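Local coordinates for hypothetical protein PH1789 (Pyrococcus horikoshii, PDB 1WR2) that is of unknown function but belongs to the ATP-grasp family of proteins, at residues Glu24-Leu29 / Leu34-Glu39; Pro215-Asn220 / Val226-Arg231. One frame throughout, in Å; residues are numbered along the deposited sequence.

Interaction 1 of 2, residues Glu24-Leu29 / Leu34-Glu39; sequences EAKQVL and LPVPEE
K26 reaches from helix 22-30 across to V36 and E39 in the segment that follows. Its chain is extended beyond CG (chi2 to chi4 all near 175°), which carries NZ past the valine to the carboxylate. NZ forms a salt bridge with E39: it donates to E39 OE1 at 2.8 Å, using that oxygen's syn lone pair, and more weakly to E39 OE2 at 3.0 Å. The side chains of K26 and E39 cross at about a right angle. NZ also has a salt bridge to E22 and a probable hydrogen bond to the backbone O of V228, so this buried ammonium group is held from several residues. Nearer the helix, K26 CD rests on V36 CG1 at 3.8 Å. Residues 34-39 lie in the loop that leads from helix 22-30 to strand 40-42 of the ATP-grasp domain. The loop folds back along the helix, with an inverse gamma turn centred on P35. One turn on from K26, L29 takes the other branch of V36: its CB meets V36 CG2 at 4.0 Å. L29 CD2 touches L34 CD1 at 3.6 Å, the two leucines meeting methyl to methyl. L34 N gives a weak hydrogen bond to L29 O (3.3 Å, 156°).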
ATOM      1  N   GLU A  24      -8.922   3.150  -1.272  1.00 35.88           N
ATOM      2  CA  GLU A  24      -9.730   2.152  -1.990  1.00 37.65           C
ATOM      3  C   GLU A  24      -8.940   0.861  -2.149  1.00 36.61           C
ATOM      4  O   GLU A  24      -9.484  -0.231  -2.015  1.00 39.05           O
ATOM      5  CB  GLU A  24     -10.124   2.659  -3.381  1.00 36.06           C
ATOM      6  CG  GLU A  24     -10.937   3.932  -3.363  1.00 39.03           C
ATOM      7  CD  GLU A  24     -11.102   4.532  -4.745  1.00 39.82           C
ATOM      8  OE1 GLU A  24     -10.128   4.494  -5.525  1.00 37.53           O
ATOM      9  OE2 GLU A  24     -12.197   5.051  -5.041  1.00 41.89           O
ATOM     10  N   ALA A  25      -7.655   0.996  -2.465  1.00 35.72           N
ATOM     11  CA  ALA A  25      -6.779  -0.163  -2.619  1.00 33.44           C
ATOM     12  C   ALA A  25      -6.736  -0.924  -1.294  1.00 32.94           C
ATOM     13  O   ALA A  25      -6.926  -2.143  -1.256  1.00 31.27           O
ATOM     14  CB  ALA A  25      -5.374   0.292  -3.008  1.00 31.46           C
ATOM     15  N   LYS A  26      -6.500  -0.201  -0.205  1.00 32.22           N
ATOM     16  CA  LYS A  26      -6.420  -0.826   1.110  1.00 34.23           C
ATOM     17  C   LYS A  26      -7.694  -1.542   1.545  1.00 37.00           C
ATOM     18  O   LYS A  26      -7.635  -2.509   2.306  1.00 38.29           O
ATOM     19  CB  LYS A  26      -5.987   0.200   2.148  1.00 33.60           C
ATOM     20  CG  LYS A  26      -4.516   0.555   2.011  1.00 31.96           C
ATOM     21  CD  LYS A  26      -4.131   1.669   2.954  1.00 32.98           C
ATOM     22  CE  LYS A  26      -2.638   1.933   2.923  1.00 32.76           C
ATOM     23  NZ  LYS A  26      -2.312   3.085   3.821  1.00 34.06           N
ATOM     24  N   GLN A  27      -8.840  -1.076   1.067  1.00 37.15           N
ATOM     25  CA  GLN A  27     -10.100  -1.735   1.376  1.00 38.49           C
ATOM     26  C   GLN A  27     -10.041  -3.120   0.729  1.00 39.04           C
ATOM     27  O   GLN A  27     -10.485  -4.105   1.308  1.00 37.43           O
ATOM     28  CB  GLN A  27     -11.275  -0.943   0.804  1.00 39.97           C
ATOM     29  CG  GLN A  27     -11.680   0.267   1.639  1.00 43.48           C
ATOM     30  CD  GLN A  27     -12.735   1.115   0.951  1.00 46.92           C
ATOM     31  OE1 GLN A  27     -12.424   1.938   0.087  1.00 49.94           O
ATOM     32  NE2 GLN A  27     -13.994   0.901   1.313  1.00 48.92           N
ATOM     33  N   VAL A  28      -9.492  -3.189  -0.482  1.00 38.49           N
ATOM     34  CA  VAL A  28      -9.373  -4.471  -1.166  1.00 38.53           C
ATOM     35  C   VAL A  28      -8.430  -5.369  -0.364  1.00 37.85           C
ATOM     36  O   VAL A  28      -8.707  -6.551  -0.144  1.00 38.73           O
ATOM     37  CB  VAL A  28      -8.811  -4.295  -2.589  1.00 39.26           C
ATOM     38  CG1 VAL A  28      -8.569  -5.657  -3.227  1.00 40.44           C
ATOM     39  CG2 VAL A  28      -9.781  -3.482  -3.431  1.00 39.66           C
ATOM     40  N   LEU A  29      -7.322  -4.793   0.086  1.00 34.93           N
ATOM     41  CA  LEU A  29      -6.341  -5.536   0.855  1.00 35.91           C
ATOM     42  C   LEU A  29      -6.923  -6.070   2.161  1.00 37.69           C
ATOM     43  O   LEU A  29      -6.753  -7.247   2.480  1.00 39.12           O
ATOM     44  CB  LEU A  29      -5.112  -4.663   1.128  1.00 33.60           C
ATOM     45  CG  LEU A  29      -4.402  -4.108  -0.121  1.00 32.07           C
ATOM     46  CD1 LEU A  29      -3.138  -3.366   0.297  1.00 30.28           C
ATOM     47  CD2 LEU A  29      -4.040  -5.235  -1.067  1.00 28.62           C
ATOM     48  N   LEU A  34      -5.078  -8.845   4.852  1.00 38.39           N
ATOM     49  CA  LEU A  34      -3.712  -8.324   4.841  1.00 36.59           C
ATOM     50  C   LEU A  34      -3.551  -7.301   5.963  1.00 36.27           C
ATOM     51  O   LEU A  34      -4.509  -6.634   6.336  1.00 33.95           O
ATOM     52  CB  LEU A  34      -3.412  -7.684   3.480  1.00 36.20           C
ATOM     53  CG  LEU A  34      -3.101  -8.709   2.388  1.00 35.36           C
ATOM     54  CD1 LEU A  34      -3.284  -8.110   1.005  1.00 35.93           C
ATOM     55  CD2 LEU A  34      -1.663  -9.197   2.596  1.00 35.89           C
ATOM     56  N   PRO A  35      -2.330  -7.158   6.506  1.00 35.97           N
ATOM     57  CA  PRO A  35      -2.066  -6.215   7.597  1.00 37.01           C
ATOM     58  C   PRO A  35      -2.070  -4.730   7.257  1.00 37.59           C
ATOM     59  O   PRO A  35      -1.027  -4.147   6.984  1.00 40.28           O
ATOM     60  CB  PRO A  35      -0.712  -6.668   8.114  1.00 37.71           C
ATOM     61  CG  PRO A  35      -0.020  -7.064   6.844  1.00 35.52           C
ATOM     62  CD  PRO A  35      -1.097  -7.876   6.134  1.00 35.60           C
ATOM     63  N   VAL A  36      -3.251  -4.129   7.280  1.00 37.25           N
ATOM     64  CA  VAL A  36      -3.400  -2.703   7.016  1.00 37.30           C
ATOM     65  C   VAL A  36      -3.922  -2.076   8.305  1.00 39.22           C
ATOM     66  O   VAL A  36      -5.001  -2.432   8.774  1.00 40.04           O
ATOM     67  CB  VAL A  36      -4.432  -2.438   5.908  1.00 37.90           C
ATOM     68  CG1 VAL A  36      -4.624  -0.936   5.732  1.00 39.24           C
ATOM     69  CG2 VAL A  36      -3.987  -3.096   4.606  1.00 38.74           C
ATOM     70  N   PRO A  37      -3.172  -1.127   8.887  1.00 39.37           N
ATOM     71  CA  PRO A  37      -3.590  -0.473  10.130  1.00 39.48           C
ATOM     72  C   PRO A  37      -4.795   0.448   9.957  1.00 39.93           C
ATOM     73  O   PRO A  37      -5.128   0.856   8.840  1.00 38.76           O
ATOM     74  CB  PRO A  37      -2.331   0.277  10.554  1.00 39.27           C
ATOM     75  CG  PRO A  37      -1.751   0.689   9.231  1.00 41.85           C
ATOM     76  CD  PRO A  37      -1.897  -0.569   8.402  1.00 39.75           C
ATOM     77  N   GLU A  38      -5.449   0.771  11.069  1.00 39.76           N
ATOM     78  CA  GLU A  38      -6.620   1.638  11.036  1.00 40.44           C
ATOM     79  C   GLU A  38      -6.276   3.023  10.501  1.00 39.58           C
ATOM     80  O   GLU A  38      -5.319   3.651  10.956  1.00 39.81           O
ATOM     81  CB  GLU A  38      -7.212   1.776  12.442  1.00 44.08           C
ATOM     82  CG  GLU A  38      -8.560   2.485  12.496  1.00 47.13           C
ATOM     83  CD  GLU A  38      -9.652   1.721  11.769  1.00 49.63           C
ATOM     84  OE1 GLU A  38      -9.696   0.481  11.892  1.00 54.03           O
ATOM     85  OE2 GLU A  38     -10.474   2.360  11.084  1.00 52.79           O
ATOM     86  N   GLU A  39      -7.060   3.480   9.525  1.00 38.07           N
ATOM     87  CA  GLU A  39      -6.891   4.797   8.911  1.00 39.98           C
ATOM     88  C   GLU A  39      -8.272   5.346   8.606  1.00 38.38           C
ATOM     89  O   GLU A  39      -9.183   4.592   8.260  1.00 38.45           O
ATOM     90  CB  GLU A  39      -6.096   4.701   7.609  1.00 42.37           C
ATOM     91  CG  GLU A  39      -4.671   4.256   7.794  1.00 48.23           C
ATOM     92  CD  GLU A  39      -3.981   3.937   6.480  1.00 50.78           C
ATOM     93  OE1 GLU A  39      -2.760   3.685   6.515  1.00 54.47           O
ATOM     94  OE2 GLU A  39      -4.653   3.932   5.423  1.00 46.94           O
TER

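Interaction 2 of 2, residues Pro215-Asn220 / Val226-Arg231; sequences PVFVYN and VIVDSR
Segments 215-220 and 226-231 run antiparallel, with the directions of their touching parts 170° apart. They belong to the beta hairpin of strands 208-218 and 225-234, inside the six-stranded antiparallel sheet. F217 and V226 form a hydrogen-bonded pair: F217 N to V226 O is 2.8 Å, and V226 N to F217 O is 2.9 Å. V216 and I227 are the adjoining non-hydrogen-bonded pair. P215, which follows a cis peptide bond, sits where the chain turns a corner. Its O accepts from V228 N at 2.7 Å, with a weak second bond from D229 N. P215 CG also packs on V228 CB at 3.7 Å.

V216 and I227 lie side by side on one face of the sheet and point the same way. F217 and V226 lie on the other, where F217 CB meets V226 CG1 at 3.8 Å. That methyl sits between the backbone N and the carbonyl carbon (chi1 68°). It also approaches Y219 OH, whose hydrogen-bond partner is the backbone O of K117. V228 makes a CH-pi contact: its CG2 lies over one face of the F217 ring, 3.7 Å from the centroid and 19° off the ring normal.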
ATOM      1  N   PRO A 215       5.207   1.271   0.676  1.00 33.55           N
ATOM      2  CA  PRO A 215       6.039   0.277   1.362  1.00 34.88           C
ATOM      3  C   PRO A 215       5.325  -0.639   2.335  1.00 34.80           C
ATOM      4  O   PRO A 215       4.157  -0.442   2.666  1.00 33.00           O
ATOM      5  CB  PRO A 215       7.091   1.135   2.062  1.00 34.72           C
ATOM      6  CG  PRO A 215       6.328   2.358   2.423  1.00 36.59           C
ATOM      7  CD  PRO A 215       5.441   2.623   1.220  1.00 34.36           C
ATOM      8  N   VAL A 216       6.050  -1.663   2.765  1.00 34.68           N
ATOM      9  CA  VAL A 216       5.568  -2.623   3.750  1.00 36.12           C
ATOM     10  C   VAL A 216       6.693  -2.679   4.779  1.00 37.38           C
ATOM     11  O   VAL A 216       7.861  -2.777   4.406  1.00 34.33           O
ATOM     12  CB  VAL A 216       5.406  -4.044   3.170  1.00 36.52           C
ATOM     13  CG1 VAL A 216       5.141  -5.033   4.308  1.00 36.77           C
ATOM     14  CG2 VAL A 216       4.270  -4.083   2.163  1.00 36.65           C
ATOM     15  N   PHE A 217       6.361  -2.591   6.062  1.00 37.37           N
ATOM     16  CA  PHE A 217       7.393  -2.666   7.087  1.00 39.89           C
ATOM     17  C   PHE A 217       7.314  -4.050   7.714  1.00 40.77           C
ATOM     18  O   PHE A 217       6.228  -4.508   8.081  1.00 40.76           O
ATOM     19  CB  PHE A 217       7.190  -1.612   8.191  1.00 39.35           C
ATOM     20  CG  PHE A 217       7.417  -0.187   7.749  1.00 40.86           C
ATOM     21  CD1 PHE A 217       8.277   0.114   6.702  1.00 42.33           C
ATOM     22  CD2 PHE A 217       6.798   0.862   8.422  1.00 40.58           C
ATOM     23  CE1 PHE A 217       8.521   1.433   6.333  1.00 38.88           C
ATOM     24  CE2 PHE A 217       7.037   2.182   8.060  1.00 39.12           C
ATOM     25  CZ  PHE A 217       7.900   2.467   7.014  1.00 40.83           C
ATOM     26  N   VAL A 218       8.456  -4.718   7.829  1.00 40.13           N
ATOM     27  CA  VAL A 218       8.493  -6.043   8.436  1.00 42.33           C
ATOM     28  C   VAL A 218       9.275  -5.979   9.740  1.00 42.96           C
ATOM     29  O   VAL A 218      10.440  -5.585   9.766  1.00 42.82           O
ATOM     30  CB  VAL A 218       9.141  -7.088   7.502  1.00 41.67           C
ATOM     31  CG1 VAL A 218       9.134  -8.457   8.172  1.00 40.25           C
ATOM     32  CG2 VAL A 218       8.374  -7.156   6.188  1.00 40.75           C
ATOM     33  N   TYR A 219       8.618  -6.364  10.825  1.00 45.62           N
ATOM     34  CA  TYR A 219       9.236  -6.336  12.139  1.00 48.60           C
ATOM     35  C   TYR A 219       9.936  -7.648  12.460  1.00 51.02           C
ATOM     36  O   TYR A 219       9.891  -8.595  11.676  1.00 50.51           O
ATOM     37  CB  TYR A 219       8.177  -6.009  13.190  1.00 48.56           C
ATOM     38  CG  TYR A 219       7.446  -4.714  12.897  1.00 47.11           C
ATOM     39  CD1 TYR A 219       8.144  -3.511  12.781  1.00 44.23           C
ATOM     40  CD2 TYR A 219       6.062  -4.693  12.722  1.00 46.74           C
ATOM     41  CE1 TYR A 219       7.480  -2.321  12.503  1.00 44.56           C
ATOM     42  CE2 TYR A 219       5.387  -3.506  12.440  1.00 44.21           C
ATOM     43  CZ  TYR A 219       6.100  -2.329  12.336  1.00 42.44           C
ATOM     44  OH  TYR A 219       5.439  -1.154  12.086  1.00 41.55           O
ATOM     45  N   ASN A 220      10.585  -7.703  13.618  1.00 53.76           N
ATOM     46  CA  ASN A 220      11.315  -8.900  14.006  1.00 57.04           C
ATOM     47  C   ASN A 220      10.430 -10.122  14.178  1.00 58.12           C
ATOM     48  O   ASN A 220       9.205 -10.025  14.185  1.00 57.78           O
ATOM     49  CB  ASN A 220      12.117  -8.631  15.277  1.00 58.21           C
ATOM     50  CG  ASN A 220      12.997  -7.401  15.148  1.00 59.04           C
ATOM     51  OD1 ASN A 220      13.660  -7.203  14.127  1.00 59.81           O
ATOM     52  ND2 ASN A 220      13.008  -6.572  16.182  1.00 59.03           N
ATOM     53  N   VAL A 226       3.407  -4.678   8.536  1.00 42.47           N
ATOM     54  CA  VAL A 226       2.347  -3.715   8.271  1.00 41.08           C
ATOM     55  C   VAL A 226       2.510  -3.058   6.896  1.00 39.70           C
ATOM     56  O   VAL A 226       3.615  -2.702   6.490  1.00 39.16           O
ATOM     57  CB  VAL A 226       2.313  -2.626   9.374  1.00 39.50           C
ATOM     58  CG1 VAL A 226       3.558  -1.758   9.304  1.00 39.23           C
ATOM     59  CG2 VAL A 226       1.056  -1.795   9.246  1.00 41.65           C
ATOM     60  N   ILE A 227       1.399  -2.922   6.181  1.00 37.82           N
ATOM     61  CA  ILE A 227       1.383  -2.307   4.855  1.00 36.36           C
ATOM     62  C   ILE A 227       1.216  -0.797   5.014  1.00 35.55           C
ATOM     63  O   ILE A 227       0.240  -0.335   5.601  1.00 36.05           O
ATOM     64  CB  ILE A 227       0.221  -2.864   4.021  1.00 34.00           C
ATOM     65  CG1 ILE A 227       0.420  -4.367   3.809  1.00 33.29           C
ATOM     66  CG2 ILE A 227       0.118  -2.126   2.702  1.00 34.32           C
ATOM     67  CD1 ILE A 227      -0.815  -5.082   3.281  1.00 32.49           C
ATOM     68  N   VAL A 228       2.160  -0.029   4.488  1.00 33.06           N
ATOM     69  CA  VAL A 228       2.107   1.419   4.618  1.00 31.85           C
ATOM     70  C   VAL A 228       1.383   2.148   3.493  1.00 32.72           C
ATOM     71  O   VAL A 228       0.675   3.129   3.734  1.00 32.69           O
ATOM     72  CB  VAL A 228       3.530   1.985   4.783  1.00 32.71           C
ATOM     73  CG1 VAL A 228       3.485   3.494   4.973  1.00 33.74           C
ATOM     74  CG2 VAL A 228       4.197   1.317   5.979  1.00 29.19           C
ATOM     75  N   ASP A 229       1.559   1.686   2.263  1.00 33.40           N
ATOM     76  CA  ASP A 229       0.892   2.309   1.122  1.00 33.92           C
ATOM     77  C   ASP A 229       0.636   1.186   0.128  1.00 34.38           C
ATOM     78  O   ASP A 229       1.253   0.124   0.223  1.00 34.76           O
ATOM     79  CB  ASP A 229       1.795   3.368   0.484  1.00 34.72           C
ATOM     80  CG  ASP A 229       1.021   4.374  -0.356  1.00 37.69           C
ATOM     81  OD1 ASP A 229      -0.053   4.025  -0.881  1.00 38.69           O
ATOM     82  OD2 ASP A 229       1.491   5.520  -0.506  1.00 37.12           O
ATOM     83  N   SER A 230      -0.262   1.417  -0.818  1.00 34.37           N
ATOM     84  CA  SER A 230      -0.590   0.411  -1.821  1.00 35.37           C
ATOM     85  C   SER A 230      -1.251   1.050  -3.033  1.00 36.13           C
ATOM     86  O   SER A 230      -1.924   2.077  -2.921  1.00 33.94           O
ATOM     87  CB  SER A 230      -1.542  -0.638  -1.237  1.00 33.50           C
ATOM     88  OG  SER A 230      -1.970  -1.567  -2.223  1.00 31.16           O
ATOM     89  N   ARG A 231      -1.047   0.441  -4.193  1.00 35.40           N
ATOM     90  CA  ARG A 231      -1.662   0.941  -5.408  1.00 36.65           C
ATOM     91  C   ARG A 231      -2.235  -0.239  -6.175  1.00 34.97           C
ATOM     92  O   ARG A 231      -1.638  -1.318  -6.223  1.00 31.11           O
ATOM     93  CB  ARG A 231      -0.649   1.692  -6.278  1.00 40.95           C
ATOM     94  CG  ARG A 231       0.397   0.823  -6.925  1.00 48.63           C
ATOM     95  CD  ARG A 231       1.114   1.594  -8.021  1.00 53.90           C
ATOM     96  NE  ARG A 231       1.127   0.844  -9.274  1.00 57.53           N
ATOM     97  CZ  ARG A 231       0.917   1.387 -10.471  1.00 58.90           C
ATOM     98  NH1 ARG A 231       0.672   2.689 -10.578  1.00 57.02           N
ATOM     99  NH2 ARG A 231       0.960   0.631 -11.561  1.00 58.48           N
TER

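How the interactions relate
The centres of interactions 1 and 2 are about 11 Å apart, and the two touch. They come in series along the chain: helix 22-30 and its loop are near the start, the hairpin near the end. Strand 225-234 is the common ground. P35 O probably accepts a hydrogen bond from I227 N at 2.8 Å, which would tie the loop to the backbone of strand 225-234 at that point. The K26 ammonium group spans both contacts, reaching the hairpin as well as E39. P37 packs on V226, and L29 on S230. The helix and loop thus lie against the hairpin, so N-terminal and C-terminal parts of the chain meet within the ATP-grasp domain.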